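Local structure of cobalamin biosynthesis protein CobN (Mycobacterium tuberculosis, 7C6O) at residues 1120-1125 / 1144-1149; 1127-1132 / 1169-1174. The protein forms the large, probably catalytic subunit of cobaltochelatase, the enzyme complex that inserts cobalt into the corrin ring during cobalamin biosynthesis. All coordinates share one frame; numbering follows the deposited sequence.

Contact 1: 1120-1125 / 1144-1149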
ATOM      1  N   ARG A1120      12.909 -23.113  14.013  1.00 12.73           N
ATOM      2  CA  ARG A1120      12.433 -24.467  14.277  1.00 13.54           C
ATOM      3  C   ARG A1120      11.048 -24.714  13.690  1.00 11.61           C
ATOM      4  O   ARG A1120      10.788 -25.799  13.161  1.00 12.77           O
ATOM      5  CB  ARG A1120      12.428 -24.741  15.778  1.00 14.94           C
ATOM      6  CG  ARG A1120      13.807 -24.771  16.410  1.00 17.57           C
ATOM      7  CD  ARG A1120      13.746 -25.527  17.714  1.00 19.35           C
ATOM      8  NE  ARG A1120      14.948 -25.383  18.527  1.00 16.72           N
ATOM      9  CZ  ARG A1120      15.949 -26.255  18.548  1.00 16.76           C
ATOM     10  NH1 ARG A1120      15.908 -27.340  17.786  1.00 14.24           N
ATOM     11  NH2 ARG A1120      16.994 -26.037  19.336  1.00 13.77           N
ATOM     12  N   ALA A1121      10.142 -23.733  13.774  1.00  9.83           N
ATOM     13  CA  ALA A1121       8.782 -23.959  13.298  1.00 11.09           C
ATOM     14  C   ALA A1121       8.671 -23.942  11.779  1.00 11.13           C
ATOM     15  O   ALA A1121       7.713 -24.507  11.237  1.00 12.80           O
ATOM     16  CB  ALA A1121       7.824 -22.920  13.892  1.00 11.76           C
ATOM     17  N   ARG A1122       9.619 -23.321  11.076  1.00 12.17           N
ATOM     18  CA  ARG A1122       9.475 -23.173   9.634  1.00 14.95           C
ATOM     19  C   ARG A1122      10.760 -23.507   8.884  1.00 13.84           C
ATOM     20  O   ARG A1122      10.750 -24.364   7.996  1.00 13.63           O
ATOM     21  CB  ARG A1122       9.014 -21.749   9.299  1.00 13.46           C
ATOM     22  CG  ARG A1122       8.341 -21.603   7.936  1.00 15.40           C
ATOM     23  CD  ARG A1122       9.333 -21.219   6.854  1.00 17.64           C
ATOM     24  NE  ARG A1122       9.910 -19.896   7.083  1.00 16.96           N
ATOM     25  CZ  ARG A1122      10.950 -19.410   6.415  1.00 17.65           C
ATOM     26  NH1 ARG A1122      11.538 -20.143   5.476  1.00 14.94           N
ATOM     27  NH2 ARG A1122      11.409 -18.194   6.690  1.00 15.54           N
ATOM     28  N   VAL A1123      11.866 -22.846   9.244  1.00 12.07           N
ATOM     29  CA  VAL A1123      13.072 -22.868   8.415  1.00 11.09           C
ATOM     30  C   VAL A1123      13.563 -24.297   8.197  1.00 11.19           C
ATOM     31  O   VAL A1123      13.818 -24.713   7.060  1.00 14.03           O
ATOM     32  CB  VAL A1123      14.169 -21.984   9.035  1.00 12.98           C
ATOM     33  CG1 VAL A1123      15.469 -22.127   8.259  1.00 14.45           C
ATOM     34  CG2 VAL A1123      13.724 -20.526   9.061  1.00  9.79           C
ATOM     35  N   VAL A1124      13.707 -25.064   9.272  1.00 12.76           N
ATOM     36  CA  VAL A1124      14.162 -26.447   9.172  1.00 15.12           C
ATOM     37  C   VAL A1124      13.049 -27.431   9.530  1.00 16.11           C
ATOM     38  O   VAL A1124      13.319 -28.590   9.850  1.00 15.53           O
ATOM     39  CB  VAL A1124      15.420 -26.692  10.024  1.00 17.00           C
ATOM     40  CG1 VAL A1124      16.587 -25.877   9.489  1.00 17.34           C
ATOM     41  CG2 VAL A1124      15.154 -26.362  11.482  1.00 19.41           C
ATOM     42  N   ASN A1125      11.803 -26.982   9.484  1.00 13.76           N
ATOM     43  CA  ASN A1125      10.666 -27.870   9.683  1.00 13.64           C
ATOM     44  C   ASN A1125      10.532 -28.782   8.472  1.00 13.55           C
ATOM     45  O   ASN A1125      10.328 -28.285   7.357  1.00 12.63           O
ATOM     46  CB  ASN A1125       9.394 -27.046   9.888  1.00 16.21           C
ATOM     47  CG  ASN A1125       8.209 -27.887  10.320  1.00 16.32           C
ATOM     48  OD1 ASN A1125       8.100 -29.061   9.972  1.00 18.84           O
ATOM     49  ND2 ASN A1125       7.308 -27.280  11.085  1.00 13.38           N
ATOM     50  N   ALA A1144      16.507 -20.469  -0.582  1.00 12.24           N
ATOM     51  CA  ALA A1144      17.697 -19.637  -0.723  1.00 14.65           C
ATOM     52  C   ALA A1144      17.475 -18.244  -0.149  1.00 14.28           C
ATOM     53  O   ALA A1144      18.385 -17.667   0.457  1.00 12.24           O
ATOM     54  CB  ALA A1144      18.108 -19.547  -2.192  1.00 13.98           C
ATOM     55  N   ALA A1145      16.281 -17.681  -0.345  1.00 14.19           N
ATOM     56  CA  ALA A1145      15.992 -16.366   0.216  1.00 14.32           C
ATOM     57  C   ALA A1145      16.041 -16.401   1.736  1.00 13.66           C
ATOM     58  O   ALA A1145      16.527 -15.458   2.371  1.00 13.94           O
ATOM     59  CB  ALA A1145      14.629 -15.870  -0.265  1.00 16.00           C
ATOM     60  N   THR A1146      15.547 -17.491   2.334  1.00 13.66           N
ATOM     61  CA  THR A1146      15.594 -17.631   3.786  1.00 13.91           C
ATOM     62  C   THR A1146      17.028 -17.578   4.298  1.00 11.97           C
ATOM     63  O   THR A1146      17.304 -16.947   5.324  1.00 12.59           O
ATOM     64  CB  THR A1146      14.913 -18.935   4.209  1.00 16.37           C
ATOM     65  OG1 THR A1146      13.524 -18.889   3.852  1.00 15.50           O
ATOM     66  CG2 THR A1146      15.034 -19.149   5.714  1.00 15.59           C
ATOM     67  N   VAL A1147      17.959 -18.223   3.590  1.00 11.67           N
ATOM     68  CA  VAL A1147      19.364 -18.151   3.989  1.00 12.72           C
ATOM     69  C   VAL A1147      19.857 -16.710   3.936  1.00 13.20           C
ATOM     70  O   VAL A1147      20.548 -16.241   4.849  1.00 12.72           O
ATOM     71  CB  VAL A1147      20.224 -19.078   3.111  1.00 11.54           C
ATOM     72  CG1 VAL A1147      21.695 -18.908   3.448  1.00 12.75           C
ATOM     73  CG2 VAL A1147      19.800 -20.531   3.296  1.00 10.22           C
ATOM     74  N   ASP A1148      19.499 -15.984   2.875  1.00 11.69           N
ATOM     75  CA  ASP A1148      19.950 -14.602   2.730  1.00 13.13           C
ATOM     76  C   ASP A1148      19.377 -13.708   3.823  1.00 12.30           C
ATOM     77  O   ASP A1148      20.073 -12.826   4.338  1.00 14.68           O
ATOM     78  CB  ASP A1148      19.560 -14.062   1.352  1.00 13.98           C
ATOM     79  CG  ASP A1148      20.487 -14.535   0.244  1.00 20.78           C
ATOM     80  OD1 ASP A1148      21.571 -15.076   0.547  1.00 19.46           O
ATOM     81  OD2 ASP A1148      20.125 -14.362  -0.939  1.00 24.23           O
ATOM     82  N   TYR A1149      18.109 -13.912   4.184  1.00 10.32           N
ATOM     83  CA  TYR A1149      17.472 -13.020   5.145  1.00 11.15           C
ATOM     84  C   TYR A1149      17.910 -13.334   6.569  1.00 12.19           C
ATOM     85  O   TYR A1149      18.061 -12.422   7.387  1.00 13.37           O
ATOM     86  CB  TYR A1149      15.949 -13.096   5.003  1.00 10.87           C
ATOM     87  CG  TYR A1149      15.470 -12.783   3.599  1.00 15.91           C
ATOM     88  CD1 TYR A1149      16.234 -11.996   2.742  1.00 15.54           C
ATOM     89  CD2 TYR A1149      14.264 -13.285   3.123  1.00 18.50           C
ATOM     90  CE1 TYR A1149      15.811 -11.715   1.456  1.00 17.86           C
ATOM     91  CE2 TYR A1149      13.830 -13.006   1.835  1.00 18.29           C
ATOM     92  CZ  TYR A1149      14.609 -12.222   1.009  1.00 19.87           C
ATOM     93  OH  TYR A1149      14.186 -11.941  -0.272  1.00 22.40           O
TER

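Contact 2: 1127-1132 / 1169-1174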
ATOM      1  N   ARG A1127       8.169 -30.444   7.333  1.00 13.94           N
ATOM      2  CA  ARG A1127       6.914 -30.241   6.614  1.00 13.84           C
ATOM      3  C   ARG A1127       7.014 -29.067   5.648  1.00 17.09           C
ATOM      4  O   ARG A1127       6.501 -29.136   4.525  1.00 17.20           O
ATOM      5  CB  ARG A1127       5.766 -30.025   7.602  1.00 17.33           C
ATOM      6  CG  ARG A1127       5.347 -31.276   8.361  1.00 22.61           C
ATOM      7  CD  ARG A1127       4.191 -30.984   9.308  1.00 25.21           C
ATOM      8  NE  ARG A1127       3.132 -30.221   8.652  0.82 29.73           N
ATOM      9  CZ  ARG A1127       2.198 -30.755   7.869  0.49 31.12           C
ATOM     10  NH1 ARG A1127       2.187 -32.061   7.639  0.63 30.43           N
ATOM     11  NH2 ARG A1127       1.275 -29.983   7.314  1.00 30.82           N
ATOM     12  N   TRP A1128       7.673 -27.983   6.066  1.00 14.44           N
ATOM     13  CA  TRP A1128       7.829 -26.834   5.178  1.00 13.02           C
ATOM     14  C   TRP A1128       8.828 -27.124   4.066  1.00 13.58           C
ATOM     15  O   TRP A1128       8.606 -26.742   2.912  1.00 15.26           O
ATOM     16  CB  TRP A1128       8.263 -25.599   5.965  1.00 11.55           C
ATOM     17  CG  TRP A1128       8.444 -24.404   5.081  1.00 11.23           C
ATOM     18  CD1 TRP A1128       7.467 -23.571   4.620  1.00 14.45           C
ATOM     19  CD2 TRP A1128       9.674 -23.928   4.525  1.00 12.80           C
ATOM     20  NE1 TRP A1128       8.012 -22.599   3.817  1.00 13.82           N
ATOM     21  CE2 TRP A1128       9.367 -22.794   3.744  1.00 16.29           C
ATOM     22  CE3 TRP A1128      11.005 -24.347   4.613  1.00 12.16           C
ATOM     23  CZ2 TRP A1128      10.343 -22.073   3.059  1.00 16.76           C
ATOM     24  CZ3 TRP A1128      11.973 -23.627   3.934  1.00 15.37           C
ATOM     25  CH2 TRP A1128      11.637 -22.505   3.165  1.00 16.19           C
ATOM     26  N   MET A1129       9.943 -27.784   4.393  1.00 14.60           N
ATOM     27  CA  MET A1129      10.920 -28.110   3.360  1.00 17.04           C
ATOM     28  C   MET A1129      10.319 -29.038   2.311  1.00 14.79           C
ATOM     29  O   MET A1129      10.545 -28.854   1.110  1.00 14.11           O
ATOM     30  CB  MET A1129      12.170 -28.730   3.985  1.00 17.20           C
ATOM     31  CG  MET A1129      12.940 -27.776   4.882  1.00 17.07           C
ATOM     32  SD  MET A1129      14.564 -28.393   5.370  1.00 18.85           S
ATOM     33  CE  MET A1129      15.385 -28.458   3.777  1.00 20.95           C
ATOM     34  N   ALA A1130       9.537 -30.030   2.744  1.00 15.94           N
ATOM     35  CA  ALA A1130       8.891 -30.925   1.790  1.00 16.64           C
ATOM     36  C   ALA A1130       7.867 -30.178   0.944  1.00 18.55           C
ATOM     37  O   ALA A1130       7.711 -30.464  -0.249  1.00 15.62           O
ATOM     38  CB  ALA A1130       8.239 -32.096   2.527  1.00 14.88           C
ATOM     39  N   ALA A1131       7.170 -29.208   1.544  1.00 17.13           N
ATOM     40  CA  ALA A1131       6.209 -28.406   0.793  1.00 17.47           C
ATOM     41  C   ALA A1131       6.893 -27.595  -0.301  1.00 16.55           C
ATOM     42  O   ALA A1131       6.377 -27.490  -1.421  1.00 15.66           O
ATOM     43  CB  ALA A1131       5.439 -27.482   1.739  1.00 15.52           C
ATOM     44  N   MET A1132       8.050 -27.003   0.001  1.00 15.30           N
ATOM     45  CA  MET A1132       8.761 -26.251  -1.028  1.00 15.91           C
ATOM     46  C   MET A1132       9.293 -27.167  -2.124  1.00 17.34           C
ATOM     47  O   MET A1132       9.358 -26.760  -3.290  1.00 15.43           O
ATOM     48  CB  MET A1132       9.899 -25.442  -0.405  1.00 14.52           C
ATOM     49  CG  MET A1132       9.450 -24.417   0.632  1.00 15.83           C
ATOM     50  SD  MET A1132       8.348 -23.141  -0.027  1.00 15.47           S
ATOM     51  CE  MET A1132       6.738 -23.749   0.482  1.00 14.96           C
ATOM     52  N   THR A1169      23.153 -25.455   7.001  1.00 13.34           N
ATOM     53  CA  THR A1169      24.038 -25.998   5.974  1.00 14.71           C
ATOM     54  C   THR A1169      23.688 -27.447   5.654  1.00 18.25           C
ATOM     55  O   THR A1169      23.599 -27.834   4.484  1.00 17.84           O
ATOM     56  CB  THR A1169      25.494 -25.878   6.430  1.00 14.70           C
ATOM     57  OG1 THR A1169      25.824 -24.497   6.621  1.00 15.44           O
ATOM     58  CG2 THR A1169      26.439 -26.483   5.399  1.00 13.56           C
ATOM     59  N   GLN A1170      23.474 -28.261   6.689  1.00 15.36           N
ATOM     60  CA  GLN A1170      23.220 -29.680   6.471  1.00 16.11           C
ATOM     61  C   GLN A1170      21.858 -29.907   5.821  1.00 14.00           C
ATOM     62  O   GLN A1170      21.740 -30.680   4.863  1.00 15.37           O
ATOM     63  CB  GLN A1170      23.323 -30.439   7.795  1.00 15.16           C
ATOM     64  CG  GLN A1170      23.061 -31.927   7.675  1.00 16.44           C
ATOM     65  CD  GLN A1170      24.007 -32.607   6.707  1.00 20.22           C
ATOM     66  OE1 GLN A1170      25.195 -32.283   6.647  1.00 21.96           O
ATOM     67  NE2 GLN A1170      23.484 -33.555   5.938  1.00 20.57           N
ATOM     68  N   ARG A1171      20.817 -29.236   6.324  1.00 12.59           N
ATOM     69  CA  ARG A1171      19.468 -29.507   5.833  1.00 16.64           C
ATOM     70  C   ARG A1171      19.259 -28.963   4.425  1.00 13.29           C
ATOM     71  O   ARG A1171      18.606 -29.607   3.597  1.00 16.23           O
ATOM     72  CB  ARG A1171      18.424 -28.919   6.785  1.00 18.97           C
ATOM     73  CG  ARG A1171      18.443 -29.507   8.189  1.00 21.37           C
ATOM     74  CD  ARG A1171      18.246 -31.008   8.157  1.00 28.29           C
ATOM     75  NE  ARG A1171      16.885 -31.385   7.791  0.75 31.60           N
ATOM     76  CZ  ARG A1171      16.537 -32.594   7.362  0.05 34.35           C
ATOM     77  NH1 ARG A1171      17.456 -33.542   7.232  0.89 35.04           N
ATOM     78  NH2 ARG A1171      15.274 -32.853   7.054  0.38 36.23           N
ATOM     79  N   TYR A1172      19.793 -27.776   4.135  1.00 12.73           N
ATOM     80  CA  TYR A1172      19.505 -27.111   2.869  1.00 14.97           C
ATOM     81  C   TYR A1172      20.460 -27.517   1.754  1.00 15.12           C
ATOM     82  O   TYR A1172      20.028 -27.708   0.610  1.00 16.15           O
ATOM     83  CB  TYR A1172      19.564 -25.587   3.038  1.00 13.44           C
ATOM     84  CG  TYR A1172      18.319 -24.945   3.614  1.00 11.74           C
ATOM     85  CD1 TYR A1172      17.469 -25.645   4.461  1.00 13.77           C
ATOM     86  CD2 TYR A1172      17.992 -23.634   3.297  1.00 10.69           C
ATOM     87  CE1 TYR A1172      16.330 -25.050   4.980  1.00 15.55           C
ATOM     88  CE2 TYR A1172      16.857 -23.031   3.811  1.00 13.05           C
ATOM     89  CZ  TYR A1172      16.031 -23.742   4.650  1.00 14.73           C
ATOM     90  OH  TYR A1172      14.907 -23.133   5.159  1.00 15.79           O
ATOM     91  N   VAL A1173      21.748 -27.652   2.056  1.00 13.10           N
ATOM     92  CA  VAL A1173      22.795 -27.710   1.042  1.00 14.94           C
ATOM     93  C   VAL A1173      23.403 -29.106   0.931  1.00 17.97           C
ATOM     94  O   VAL A1173      23.555 -29.639  -0.170  1.00 16.88           O
ATOM     95  CB  VAL A1173      23.882 -26.652   1.323  1.00 18.39           C
ATOM     96  CG1 VAL A1173      24.962 -26.685   0.245  1.00 21.55           C
ATOM     97  CG2 VAL A1173      23.253 -25.269   1.416  1.00 16.93           C
ATOM     98  N   LEU A1174      23.764 -29.709   2.062  1.00 16.97           N
ATOM     99  CA  LEU A1174      24.492 -30.974   2.037  1.00 18.82           C
ATOM    100  C   LEU A1174      23.576 -32.192   2.022  1.00 19.97           C
ATOM    101  O   LEU A1174      23.980 -33.253   1.532  1.00 22.99           O
ATOM    102  CB  LEU A1174      25.442 -31.057   3.234  1.00 19.01           C
ATOM    103  CG  LEU A1174      26.520 -29.969   3.286  1.00 21.45           C
ATOM    104  CD1 LEU A1174      27.444 -30.178   4.479  1.00 24.72           C
ATOM    105  CD2 LEU A1174      27.313 -29.921   1.984  1.00 23.07           C
TER

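Contact 1: 1120-1125 / 1144-1149
The guanidinium of Arg-1122 presents its edge to Thr-1146 and one face to its own neighbour in the chain, Val-1123. At the edge, OG1 of Thr-1146 lies in the guanidinium plane and takes a hydrogen bond from NH1 of Arg-1122 at 2.9 Å, nearly straight at 168°. Over the face, CG2 of Val-1123 stands 4.0 Å above the plane of the Arg-1122 guanidinium, close to its centre. The arginine gets there by bending at chi2 (-93°) and chi3 (-65°), which brings its tip towards the other helix although its CB is not aimed there. Here the last turn of helix 1111-1123, which widens to a pi-type turn, meets the middle of helix 1136-1157 in the C-terminal helical region of the CobN chain. Beside the polar link, CG2 of Thr-1146 packs against both methyls of Val-1123, at 3.8 Å from CG2 and 3.9 Å from CG1. The strongest partner of the guanidinium lies elsewhere: NH2 is in a salt bridge with Asp-1067, and in a second with Asp-1070, which probably compensate its buried charge. Thr-1146 OG1 is also bonded to the carbonyl of Glu-1142, one turn back in its own helix.

Contact 2: 1127-1132 / 1169-1174
Met-1129 meets Tyr-1172 obliquely where helix 1126-1132 and helix 1162-1174 of the C-terminal helical region run almost parallel, the axes of the two segments 12.2 Å apart and inclined by 11°. This wide spacing is bridged by long side chains. Met-1129 starts with CG anti to its carbonyl carbon and stays extended through chi2, so that SD reaches the second helix; the turn at chi3 (64°) then brings the terminal methyl to the CD1/CE1 side of the tyrosine. There CE lies 3.6 Å from CD1 of Tyr-1172 and 3.4 Å from the backbone O of Arg-1171. The sulfur makes an oblique Met-aromatic contact, 5.0 Å from SD to the centroid of the Tyr-1172 ring, and also touches CB of Arg-1171 at 4.1 Å.

Trp-1128 takes a different route. With chi1 at 179° its indole is swung beside its own carbonyl carbon, and the six-membered ring reaches Tyr-1172 although the CB is not directed at that helix. Atom CZ3 of Trp-1128 comes within 3.2 Å of OH of Tyr-1172, the two side chains crossing at about a right angle. CG of Met-1132, a turn further along the same helix, sits over one face of the indole, offset toward the rim. Met-1143 of helix 1136-1157 touches both Trp-1128 and Tyr-1172, adding a third helix to the group.

The chemistry is that of a largely apolar interface with one methionine sulfur at the tyrosine, whose buried hydroxyl needs a partner: OH of Tyr-1172 finds it in the backbone carbonyl of Val-1123, so the ring can pack among methionine and tryptophan without stranding its polar end.

In the fold
The centres of contacts 1 and 2 lie about 8 Å apart, and they illustrate how successive helices of very unequal length can share one buried core. Along the chain their segments alternate: helix 1111-1123, helix 1126-1132, helix 1136-1157 and helix 1162-1174 each contribute one. The two contacts also touch directly. The tyrosine hydroxyl of contact 2 ties back to the helix end of contact 1, while Arg-1122 makes a cation-pi interaction with Trp-1128 and Val-1147 packs on Tyr-1172. Both thus belong to the same C-terminal helical region, in the part of the chain that belongs to the CobN/magnesium chelatase family, and together they tie four consecutive helices of that region to one another.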